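Local structure of kinesin-like protein KIF19 (5GSZ) at residues Q11-A15 with S315-M319; T85-I89 with T127-L131; V146-L151 with I184-S188; R245-I249 with L306-S310. The protein moves toward microtubule plus ends and depolymerizes microtubules at ciliary tips, regulating the length of motile cilia, through the kinesin motor domain that makes up this chain. All blocks are in the same frame, centred on the assembly; numbering follows the deposited sequence.

Contact 1: Q11-A15 with S315-M319; sequences QLMVA and SRTVM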
loop_
_atom_site.group_PDB
_atom_site.type_symbol
_atom_site.label_atom_id
_atom_site.label_comp_id
_atom_site.label_asym_id
_atom_site.label_seq_id
_atom_site.Cartn_x
_atom_site.Cartn_y
_atom_site.Cartn_z
ATOM N N GLN A 11 10.764 -6.943 -9.997
ATOM C CA GLN A 11 9.795 -6.268 -10.866
ATOM C C GLN A 11 8.875 -5.325 -10.093
ATOM O O GLN A 11 8.121 -5.757 -9.220
ATOM C CB GLN A 11 8.945 -7.293 -11.608
ATOM C CG GLN A 11 7.891 -6.681 -12.521
ATOM C CD GLN A 11 8.489 -5.738 -13.557
ATOM O OE1 GLN A 11 9.589 -5.976 -14.058
ATOM N NE2 GLN A 11 7.752 -4.675 -13.903
ATOM N N LEU A 12 8.917 -4.041 -10.440
ATOM C CA LEU A 12 8.175 -3.018 -9.723
ATOM C C LEU A 12 7.263 -2.249 -10.665
ATOM O O LEU A 12 7.654 -1.922 -11.790
ATOM C CB LEU A 12 9.108 -2.031 -9.048
ATOM C CG LEU A 12 8.418 -0.751 -8.580
ATOM C CD1 LEU A 12 7.537 -1.033 -7.377
ATOM C CD2 LEU A 12 9.444 0.309 -8.278
ATOM N N MET A 13 6.047 -1.962 -10.196
ATOM C CA MET A 13 5.122 -1.075 -10.879
ATOM C C MET A 13 4.735 0.075 -9.963
ATOM O O MET A 13 4.404 -0.140 -8.790
ATOM C CB MET A 13 3.853 -1.781 -11.320
ATOM C CG MET A 13 2.783 -0.718 -11.570
ATOM S SD MET A 13 1.297 -1.106 -12.470
ATOM C CE MET A 13 0.166 -1.097 -11.107
ATOM N N VAL A 14 4.730 1.288 -10.511
ATOM C CA VAL A 14 4.266 2.477 -9.813
ATOM C C VAL A 14 3.044 3.037 -10.542
ATOM O O VAL A 14 3.051 3.176 -11.772
ATOM C CB VAL A 14 5.387 3.519 -9.721
ATOM C CG1 VAL A 14 4.888 4.755 -9.008
ATOM C CG2 VAL A 14 6.576 2.906 -9.026
ATOM N N ALA A 15 1.988 3.324 -9.793
ATOM C CA ALA A 15 0.772 3.894 -10.343
ATOM C C ALA A 15 0.502 5.209 -9.627
ATOM O O ALA A 15 0.903 5.385 -8.474
ATOM C CB ALA A 15 -0.407 2.926 -10.188
ATOM N N SER A 315 9.890 -11.633 -6.893
ATOM C CA SER A 315 8.703 -11.155 -6.197
ATOM C C SER A 315 8.350 -9.760 -6.693
ATOM O O SER A 315 9.224 -8.953 -7.024
ATOM C CB SER A 315 8.898 -11.141 -4.679
ATOM O OG SER A 315 9.860 -10.175 -4.314
ATOM N N ARG A 316 7.057 -9.485 -6.732
ATOM C CA ARG A 316 6.533 -8.303 -7.394
ATOM C C ARG A 316 6.082 -7.272 -6.366
ATOM O O ARG A 316 5.704 -7.615 -5.238
ATOM C CB ARG A 316 5.380 -8.687 -8.324
ATOM C CG ARG A 316 5.823 -9.555 -9.493
ATOM C CD ARG A 316 4.842 -10.679 -9.666
ATOM N NE ARG A 316 4.755 -11.477 -8.438
ATOM C CZ ARG A 316 3.720 -12.256 -8.116
ATOM N NH1 ARG A 316 2.651 -12.352 -8.919
ATOM N NH2 ARG A 316 3.750 -12.936 -6.970
ATOM N N THR A 317 6.160 -5.999 -6.758
ATOM C CA THR A 317 5.756 -4.895 -5.901
ATOM C C THR A 317 4.994 -3.890 -6.736
ATOM O O THR A 317 5.427 -3.546 -7.836
ATOM C CB THR A 317 6.953 -4.212 -5.230
ATOM O OG1 THR A 317 7.667 -5.173 -4.450
ATOM C CG2 THR A 317 6.484 -3.074 -4.314
ATOM N N VAL A 318 3.871 -3.422 -6.192
ATOM C CA VAL A 318 2.998 -2.444 -6.823
ATOM C C VAL A 318 2.778 -1.320 -5.827
ATOM O O VAL A 318 2.197 -1.544 -4.759
ATOM C CB VAL A 318 1.649 -3.064 -7.221
ATOM C CG1 VAL A 318 0.720 -1.999 -7.813
ATOM C CG2 VAL A 318 1.862 -4.208 -8.172
ATOM N N MET A 319 3.228 -0.119 -6.162
ATOM C CA MET A 319 2.916 1.053 -5.354
ATOM C C MET A 319 1.866 1.887 -6.059
ATOM O O MET A 319 1.992 2.169 -7.254
ATOM C CB MET A 319 4.132 1.929 -5.081
ATOM C CG MET A 319 3.718 3.196 -4.350
ATOM S SD MET A 319 5.041 4.351 -3.978
ATOM C CE MET A 319 5.627 4.714 -5.613
#

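Contact 2: T85-I89 with T127-L131; sequences TKSLI and TLNDL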
loop_
_atom_site.group_PDB
_atom_site.type_symbol
_atom_site.label_atom_id
_atom_site.label_comp_id
_atom_site.label_asym_id
_atom_site.label_seq_id
_atom_site.Cartn_x
_atom_site.Cartn_y
_atom_site.Cartn_z
ATOM N N THR A 85 -3.470 -4.840 -9.550
ATOM C CA THR A 85 -3.187 -6.033 -8.773
ATOM C C THR A 85 -3.785 -7.323 -9.322
ATOM O O THR A 85 -3.395 -8.395 -8.860
ATOM C CB THR A 85 -3.654 -5.844 -7.320
ATOM O OG1 THR A 85 -5.069 -5.674 -7.284
ATOM C CG2 THR A 85 -3.046 -4.619 -6.738
ATOM N N LYS A 86 -4.715 -7.268 -10.277
ATOM C CA LYS A 86 -5.323 -8.498 -10.778
ATOM C C LYS A 86 -4.259 -9.495 -11.234
ATOM O O LYS A 86 -4.307 -10.684 -10.887
ATOM C CB LYS A 86 -6.285 -8.179 -11.925
ATOM C CG LYS A 86 -7.058 -9.376 -12.443
ATOM C CD LYS A 86 -7.636 -9.069 -13.800
ATOM C CE LYS A 86 -8.305 -10.272 -14.453
ATOM N NZ LYS A 86 -9.560 -10.675 -13.764
ATOM N N SER A 87 -3.272 -9.017 -11.997
ATOM C CA SER A 87 -2.250 -9.876 -12.579
ATOM C C SER A 87 -1.279 -10.434 -11.552
ATOM O O SER A 87 -0.472 -11.295 -11.906
ATOM C CB SER A 87 -1.466 -9.112 -13.636
ATOM O OG SER A 87 -0.591 -8.155 -13.050
ATOM N N LEU A 88 -1.311 -9.962 -10.306
ATOM C CA LEU A 88 -0.489 -10.575 -9.268
ATOM C C LEU A 88 -1.002 -11.943 -8.870
ATOM O O LEU A 88 -0.227 -12.751 -8.344
ATOM C CB LEU A 88 -0.442 -9.702 -8.011
ATOM C CG LEU A 88 0.092 -8.290 -8.185
ATOM C CD1 LEU A 88 0.035 -7.546 -6.855
ATOM C CD2 LEU A 88 1.498 -8.343 -8.755
ATOM N N ILE A 89 -2.287 -12.210 -9.101
ATOM C CA ILE A 89 -2.947 -13.333 -8.448
ATOM C C ILE A 89 -2.358 -14.662 -8.908
ATOM O O ILE A 89 -2.062 -15.535 -8.079
ATOM C CB ILE A 89 -4.461 -13.242 -8.695
ATOM C CG1 ILE A 89 -4.992 -11.996 -7.997
ATOM C CG2 ILE A 89 -5.179 -14.491 -8.187
ATOM C CD1 ILE A 89 -6.360 -11.631 -8.373
ATOM N N THR A 127 -9.357 -8.379 -4.963
ATOM C CA THR A 127 -8.254 -9.319 -5.065
ATOM C C THR A 127 -8.573 -10.641 -4.381
ATOM O O THR A 127 -8.273 -11.706 -4.933
ATOM C CB THR A 127 -6.990 -8.698 -4.481
ATOM O OG1 THR A 127 -6.856 -7.365 -4.983
ATOM C CG2 THR A 127 -5.768 -9.498 -4.880
ATOM N N LEU A 128 -9.162 -10.600 -3.179
ATOM C CA LEU A 128 -9.588 -11.848 -2.547
ATOM C C LEU A 128 -10.536 -12.618 -3.446
ATOM O O LEU A 128 -10.552 -13.855 -3.432
ATOM C CB LEU A 128 -10.240 -11.588 -1.188
ATOM C CG LEU A 128 -9.355 -11.327 0.040
ATOM C CD1 LEU A 128 -8.595 -10.031 0.066
ATOM C CD2 LEU A 128 -10.172 -11.439 1.304
ATOM N N ASN A 129 -11.290 -11.908 -4.273
ATOM C CA ASN A 129 -12.350 -12.524 -5.050
ATOM C C ASN A 129 -11.794 -13.272 -6.256
ATOM O O ASN A 129 -12.109 -14.444 -6.473
ATOM C CB ASN A 129 -13.325 -11.437 -5.468
ATOM C CG ASN A 129 -14.725 -11.923 -5.526
ATOM O OD1 ASN A 129 -15.095 -12.738 -6.384
ATOM N ND2 ASN A 129 -15.515 -11.487 -4.561
ATOM N N ASP A 130 -10.963 -12.611 -7.048
ATOM C CA ASP A 130 -10.305 -13.316 -8.132
ATOM C C ASP A 130 -9.352 -14.383 -7.621
ATOM O O ASP A 130 -8.930 -15.262 -8.385
ATOM C CB ASP A 130 -9.544 -12.331 -9.008
ATOM C CG ASP A 130 -10.419 -11.663 -10.012
ATOM O OD1 ASP A 130 -11.586 -12.102 -10.152
ATOM O OD2 ASP A 130 -9.922 -10.729 -10.675
ATOM N N LEU A 131 -8.992 -14.314 -6.351
ATOM C CA LEU A 131 -8.110 -15.320 -5.800
ATOM C C LEU A 131 -8.848 -16.644 -5.654
ATOM O O LEU A 131 -8.346 -17.697 -6.059
ATOM C CB LEU A 131 -7.568 -14.811 -4.472
ATOM C CG LEU A 131 -6.290 -15.457 -3.995
ATOM C CD1 LEU A 131 -5.437 -14.399 -3.317
ATOM C CD2 LEU A 131 -6.655 -16.564 -3.028
#

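Contact 3: V146-L151 with I184-S188; sequences VSMSYL and ITEVS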
loop_
_atom_site.group_PDB
_atom_site.type_symbol
_atom_site.label_atom_id
_atom_site.label_comp_id
_atom_site.label_asym_id
_atom_site.label_seq_id
_atom_site.Cartn_x
_atom_site.Cartn_y
_atom_site.Cartn_z
ATOM N N VAL A 146 -5.948 -21.332 2.255
ATOM C CA VAL A 146 -5.924 -19.877 2.237
ATOM C C VAL A 146 -6.240 -19.367 3.627
ATOM O O VAL A 146 -7.282 -19.718 4.192
ATOM C CB VAL A 146 -6.938 -19.300 1.241
ATOM C CG1 VAL A 146 -6.764 -17.804 1.159
ATOM C CG2 VAL A 146 -6.790 -19.942 -0.093
ATOM N N SER A 147 -5.360 -18.525 4.165
ATOM C CA SER A 147 -5.646 -17.753 5.365
ATOM C C SER A 147 -5.311 -16.286 5.124
ATOM O O SER A 147 -4.431 -15.962 4.320
ATOM C CB SER A 147 -4.855 -18.276 6.554
ATOM O OG SER A 147 -3.469 -18.147 6.295
ATOM N N MET A 148 -6.023 -15.396 5.823
ATOM C CA MET A 148 -5.713 -13.969 5.782
ATOM C C MET A 148 -5.719 -13.384 7.181
ATOM O O MET A 148 -6.467 -13.822 8.055
ATOM C CB MET A 148 -6.692 -13.165 4.931
ATOM C CG MET A 148 -8.099 -13.261 5.412
ATOM S SD MET A 148 -9.201 -12.181 4.499
ATOM C CE MET A 148 -9.327 -10.778 5.598
ATOM N N SER A 149 -4.880 -12.378 7.380
ATOM C CA SER A 149 -4.838 -11.638 8.627
ATOM C C SER A 149 -4.888 -10.159 8.315
ATOM O O SER A 149 -4.613 -9.736 7.192
ATOM C CB SER A 149 -3.588 -11.954 9.429
ATOM O OG SER A 149 -3.583 -13.309 9.787
ATOM N N TYR A 150 -5.210 -9.367 9.332
ATOM C CA TYR A 150 -5.357 -7.925 9.146
ATOM C C TYR A 150 -4.882 -7.242 10.421
ATOM O O TYR A 150 -5.546 -7.331 11.454
ATOM C CB TYR A 150 -6.805 -7.582 8.824
ATOM C CG TYR A 150 -7.050 -6.188 8.339
ATOM C CD1 TYR A 150 -6.226 -5.602 7.395
ATOM C CD2 TYR A 150 -8.159 -5.466 8.789
ATOM C CE1 TYR A 150 -6.479 -4.290 6.928
ATOM C CE2 TYR A 150 -8.430 -4.182 8.323
ATOM C CZ TYR A 150 -7.592 -3.602 7.400
ATOM O OH TYR A 150 -7.862 -2.341 6.961
ATOM N N LEU A 151 -3.740 -6.567 10.351
ATOM C CA LEU A 151 -3.080 -6.050 11.541
ATOM C C LEU A 151 -2.785 -4.559 11.379
ATOM O O LEU A 151 -2.810 -4.015 10.268
ATOM C CB LEU A 151 -1.795 -6.842 11.819
ATOM C CG LEU A 151 -0.754 -6.749 10.708
ATOM C CD1 LEU A 151 0.488 -6.013 11.169
ATOM C CD2 LEU A 151 -0.435 -8.111 10.168
ATOM N N ILE A 184 -1.910 -14.078 15.749
ATOM C CA ILE A 184 -2.920 -13.280 15.067
ATOM C C ILE A 184 -4.010 -14.180 14.486
ATOM O O ILE A 184 -3.759 -15.295 14.020
ATOM C CB ILE A 184 -2.257 -12.393 13.988
ATOM C CG1 ILE A 184 -3.267 -11.433 13.360
ATOM C CG2 ILE A 184 -1.574 -13.244 12.918
ATOM C CD1 ILE A 184 -2.628 -10.392 12.491
ATOM N N THR A 185 -5.236 -13.670 14.520
ATOM C CA THR A 185 -6.391 -14.320 13.922
ATOM C C THR A 185 -6.187 -14.622 12.435
ATOM O O THR A 185 -5.528 -13.875 11.708
ATOM C CB THR A 185 -7.596 -13.411 14.109
ATOM O OG1 THR A 185 -7.739 -13.140 15.504
ATOM C CG2 THR A 185 -8.865 -14.037 13.564
ATOM N N GLU A 186 -6.787 -15.724 11.978
ATOM C CA GLU A 186 -6.682 -16.154 10.588
ATOM C C GLU A 186 -8.043 -16.587 10.074
ATOM O O GLU A 186 -8.606 -17.565 10.568
ATOM C CB GLU A 186 -5.682 -17.294 10.455
ATOM C CG GLU A 186 -4.279 -16.857 10.758
ATOM C CD GLU A 186 -3.337 -18.010 10.780
ATOM O OE1 GLU A 186 -3.820 -19.161 10.770
ATOM O OE2 GLU A 186 -2.116 -17.770 10.806
ATOM N N VAL A 187 -8.545 -15.876 9.060
ATOM C CA VAL A 187 -9.847 -16.093 8.439
ATOM C C VAL A 187 -9.676 -16.940 7.178
ATOM O O VAL A 187 -8.602 -16.963 6.564
ATOM C CB VAL A 187 -10.489 -14.722 8.129
ATOM C CG1 VAL A 187 -11.810 -14.860 7.367
ATOM C CG2 VAL A 187 -10.701 -13.953 9.413
ATOM N N SER A 188 -10.747 -17.669 6.793
ATOM C CA SER A 188 -10.741 -18.481 5.578
ATOM C C SER A 188 -12.057 -18.440 4.803
ATOM O O SER A 188 -12.237 -19.258 3.887
ATOM C CB SER A 188 -10.422 -19.943 5.902
ATOM O OG SER A 188 -9.172 -20.068 6.538
#

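Contact 4: R245-I249 with L306-S310; sequences RLFMI and LLKDS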
loop_
_atom_site.group_PDB
_atom_site.type_symbol
_atom_site.label_atom_id
_atom_site.label_comp_id
_atom_site.label_asym_id
_atom_site.label_seq_id
_atom_site.Cartn_x
_atom_site.Cartn_y
_atom_site.Cartn_z
ATOM N N ARG A 245 2.602 -15.561 -0.883
ATOM C CA ARG A 245 2.249 -14.641 0.182
ATOM C C ARG A 245 1.986 -13.279 -0.442
ATOM O O ARG A 245 2.892 -12.675 -1.022
ATOM C CB ARG A 245 3.354 -14.592 1.226
ATOM C CG ARG A 245 2.835 -14.316 2.604
ATOM C CD ARG A 245 3.937 -14.380 3.633
ATOM N NE ARG A 245 3.418 -14.002 4.942
ATOM C CZ ARG A 245 4.188 -13.691 5.982
ATOM N NH1 ARG A 245 5.511 -13.714 5.844
ATOM N NH2 ARG A 245 3.639 -13.338 7.150
ATOM N N LEU A 246 0.736 -12.820 -0.361
ATOM C CA LEU A 246 0.342 -11.506 -0.848
ATOM C C LEU A 246 0.196 -10.562 0.340
ATOM O O LEU A 246 -0.384 -10.929 1.363
ATOM C CB LEU A 246 -0.964 -11.573 -1.651
ATOM C CG LEU A 246 -1.575 -10.199 -1.988
ATOM C CD1 LEU A 246 -0.657 -9.354 -2.884
ATOM C CD2 LEU A 246 -2.959 -10.306 -2.585
ATOM N N PHE A 247 0.746 -9.359 0.207
ATOM C CA PHE A 247 0.631 -8.313 1.215
ATOM C C PHE A 247 -0.060 -7.110 0.608
ATOM O O PHE A 247 0.350 -6.637 -0.458
ATOM C CB PHE A 247 1.992 -7.876 1.743
ATOM C CG PHE A 247 2.565 -8.790 2.769
ATOM C CD1 PHE A 247 2.198 -8.677 4.092
ATOM C CD2 PHE A 247 3.496 -9.750 2.417
ATOM C CE1 PHE A 247 2.745 -9.516 5.038
ATOM C CE2 PHE A 247 4.039 -10.578 3.367
ATOM C CZ PHE A 247 3.663 -10.460 4.670
ATOM N N MET A 248 -1.091 -6.610 1.292
ATOM C CA MET A 248 -1.867 -5.469 0.809
ATOM C C MET A 248 -1.885 -4.409 1.901
ATOM O O MET A 248 -2.486 -4.609 2.964
ATOM C CB MET A 248 -3.276 -5.891 0.394
ATOM C CG MET A 248 -3.263 -6.686 -0.900
ATOM S SD MET A 248 -4.880 -7.187 -1.547
ATOM C CE MET A 248 -5.367 -8.403 -0.330
ATOM N N ILE A 249 -1.220 -3.287 1.646
ATOM C CA ILE A 249 -0.858 -2.356 2.702
ATOM C C ILE A 249 -1.482 -0.995 2.445
ATOM O O ILE A 249 -1.355 -0.437 1.349
ATOM C CB ILE A 249 0.664 -2.253 2.850
ATOM C CG1 ILE A 249 1.211 -3.639 3.200
ATOM C CG2 ILE A 249 1.009 -1.215 3.923
ATOM C CD1 ILE A 249 2.686 -3.800 2.935
ATOM N N LEU A 306 8.511 -7.597 8.778
ATOM C CA LEU A 306 7.408 -8.423 8.287
ATOM C C LEU A 306 7.534 -8.710 6.793
ATOM O O LEU A 306 7.184 -9.802 6.341
ATOM C CB LEU A 306 6.066 -7.753 8.594
ATOM C CG LEU A 306 4.858 -8.371 7.892
ATOM C CD1 LEU A 306 4.658 -9.764 8.445
ATOM C CD2 LEU A 306 3.573 -7.567 8.069
ATOM N N LEU A 307 8.045 -7.765 6.018
ATOM C CA LEU A 307 8.128 -7.906 4.575
ATOM C C LEU A 307 9.452 -8.493 4.093
ATOM O O LEU A 307 9.639 -8.616 2.880
ATOM C CB LEU A 307 7.888 -6.548 3.906
ATOM C CG LEU A 307 6.484 -5.956 4.069
ATOM C CD1 LEU A 307 6.320 -4.731 3.218
ATOM C CD2 LEU A 307 5.407 -6.967 3.714
ATOM N N LYS A 308 10.344 -8.894 5.010
ATOM C CA LYS A 308 11.706 -9.291 4.647
ATOM C C LYS A 308 11.719 -10.473 3.692
ATOM O O LYS A 308 12.265 -10.385 2.587
ATOM C CB LYS A 308 12.514 -9.628 5.899
ATOM N N ASP A 309 11.155 -11.610 4.116
ATOM C CA ASP A 309 11.209 -12.804 3.278
ATOM C C ASP A 309 10.501 -12.578 1.946
ATOM O O ASP A 309 10.874 -13.177 0.933
ATOM C CB ASP A 309 10.614 -14.000 4.025
ATOM N N SER A 310 9.499 -11.700 1.925
ATOM C CA SER A 310 8.859 -11.256 0.692
ATOM C C SER A 310 9.730 -10.189 0.046
ATOM O O SER A 310 10.917 -10.092 0.374
ATOM C CB SER A 310 7.457 -10.714 0.983
ATOM O OG SER A 310 6.687 -11.669 1.701
#

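Contact 1: Q11-A15 with S315-M319
Backbone hydrogen bonds dominate this pairing of two parallel strands. The axes of 12-15 and 315-319 approach to 4.8 Å at 10°, and the bridges Leu12-Thr317, Met13-Val318 and Val14-Met319 keep CA-CA spacings of 4.8-4.9 Å. Four bonds link them: Thr317 N to Gln11 O (3.2 Å), Met13 N to Thr317 O (2.9 Å), Met319 N to Met13 O (2.9 Å) and Ala15 N to Met319 O (2.8 Å). Thr317, Met13 and Met319 each engage both N and O, the staggered pattern of a parallel ladder. CA-H...O contacts reinforce it, the shortest from Val318 CA to Met13 O at 3.3 Å.

Apolar contacts form on both faces. Val14 CG1 meets Met319 CE at 3.5 Å on the face that helix 330-340 packs against; on the other, Met13 CE reaches Val318 CG1, also at 3.5 Å. The polar end of Arg316 leads away from 11-15 and hydrogen-bonds Leu88 O.

Strand 315-323 also bonds to strand 97-103, which leads into the P-loop, so it lies inside the central sheet of the motor domain. The cross-strand hydrogen bonds are all main-chain, so they hold the strands together whatever the side chains, while methionine and valine side chains pack on the two faces.

Contact 2: T85-I89 with T127-L131
This is a mainly buried packing contact between a turn and a helix, on one side of the central sheet and away from the nucleotide site. Residues 85-88 link helix 77-84 to helix 89-93, which Ile89 begins, while 127-131 belong to helix 123-136. The turn is compact: Leu88 N bonds to Thr85 O (3.0 Å) and Ile89 N to Lys86 O (3.1 Å).

Ile89 contributes the largest apolar surface. Its CA-CB bond points toward the helix, and its CD1 lies 3.3 Å from Asp130 CB and 3.9 Å from Thr127 O, while its CG2 is 3.9 Å from Leu131 CA. The methyls thus rest on the turn of helix between Thr127 and Leu131.

Toward the solvent, the Lys86 chain, t at chi1 to chi3 and turned p at chi4, brings NZ to 3.1 Å from Asp130 OD2, a salt bridge; the same OD2 accepts a hydrogen bond from Tyr81 OH of helix 77-84. Deeper in, Thr85 OG1 donates only a weak bond to Thr127 OG1 (3.4 Å), whose stronger partner is Ile123 O.

Leu88 packs on strand 97-103, and Thr127 on strand 242-250. Both segments therefore lie against the sheet as well as each other, the lateral packing typical of the three-layered alpha/beta P-loop NTPase core of kinesins.

Contact 3: V146-L151 with I184-S188
The two segments run in roughly opposite directions, 144° apart end to end, and pair like antiparallel strands over a short span. Met148 and Val187 form a single hydrogen-bonded bridge: Met148 N donates to Val187 O (3.1 Å, 148° at the hydrogen) and Val187 N to Met148 O (3.1 Å, 168°). Two CA-H...O contacts flank it, from Ser147 CA to Val187 O at 3.3 Å and from Glu186 CA to Met148 O at 3.4 Å. Residues 184-188 nevertheless form no regular strand, and beyond the bridge hydroxyls take over from main-chain N-H groups as donors.

At one end Ser188 OG donates to Val146 O (3.0 Å); at the other Ser149 OG donates to Thr185 O (2.8 Å), its chi1 of -63° (m) directing the hydroxyl to that carbonyl. Apolar contacts accompany these bonds. Met148 CG lies 3.9 Å from Val187 CB, next to helix 192-203, which touches both side chains. Ile184 extends with both chi angles t, so that its CD1 comes 3.6 Å from Ser149 CB and 3.7 Å from Leu151 CB.

Strand 142-154 is hydrogen-bonded on its other side to strand 220-232, while Tyr150 OH binds Asn203. The loop preceding helix 192-203 is thus laid along the outer part of the central sheet, where two main-chain hydrogen bonds fix one antiparallel pair and two serine hydroxyls extend the attachment without a continuous ladder.

Contact 4: R245-I249 with L306-S310
Phe247 is at the centre of this buried contact, and its rotamer (chi1 -80°, m; chi2 -84°) sends the ring from strand 242-250 into the end of helix 302-307. Leu307, with chi1 m and chi2 t, places CD2 3.5 Å from the ring centroid and 12° off the normal, a CH-pi contact over one face. Leu306 adopts the t, p rotamer, which carries CD2 to 3.7 Å from Phe247 CE1. Ser310 OG approaches the ring edge, 3.3 Å from Phe247 CE2.

Two strand neighbours on the same face complete the packing. Ile249 CD1 meets Leu307 CD1 at 3.8 Å. The nearly extended Arg245, chi2 and chi3 both t, brings NH2 to 3.9 Å from Leu306 CD1, while that nitrogen hydrogen-bonds Gln225 and Ile179 O.

Since no hydrogen bond crosses between the segments, helix end and central sheet are joined here through shape and apolar contact, with the arginine's charge served by partners elsewhere.

From the N terminus, 11-15 opens the longest loop, closed only when 315-319 pairs with it in contact 1; the other three contacts nest inside. They follow in series without crossing: 85-89 to 127-131, then 146-151 to 184-188, then 245-249 to 306-310. Contacts 1, 3 and 4 all reach the central sheet, at strands 12-18 and 315-323, 142-154 and 242-250 respectively. Contact 2 bears on each of them from one side: Leu88 O receives Arg316 NH1 at 3.0 Å, Leu128 CD2 meets Met148 SD at 3.4 Å, and Leu128 CD1 meets Met248 CE at 3.6 Å. Contact 4 joins helix 302-307 to the sheet just before strand 315-323 completes contact 1.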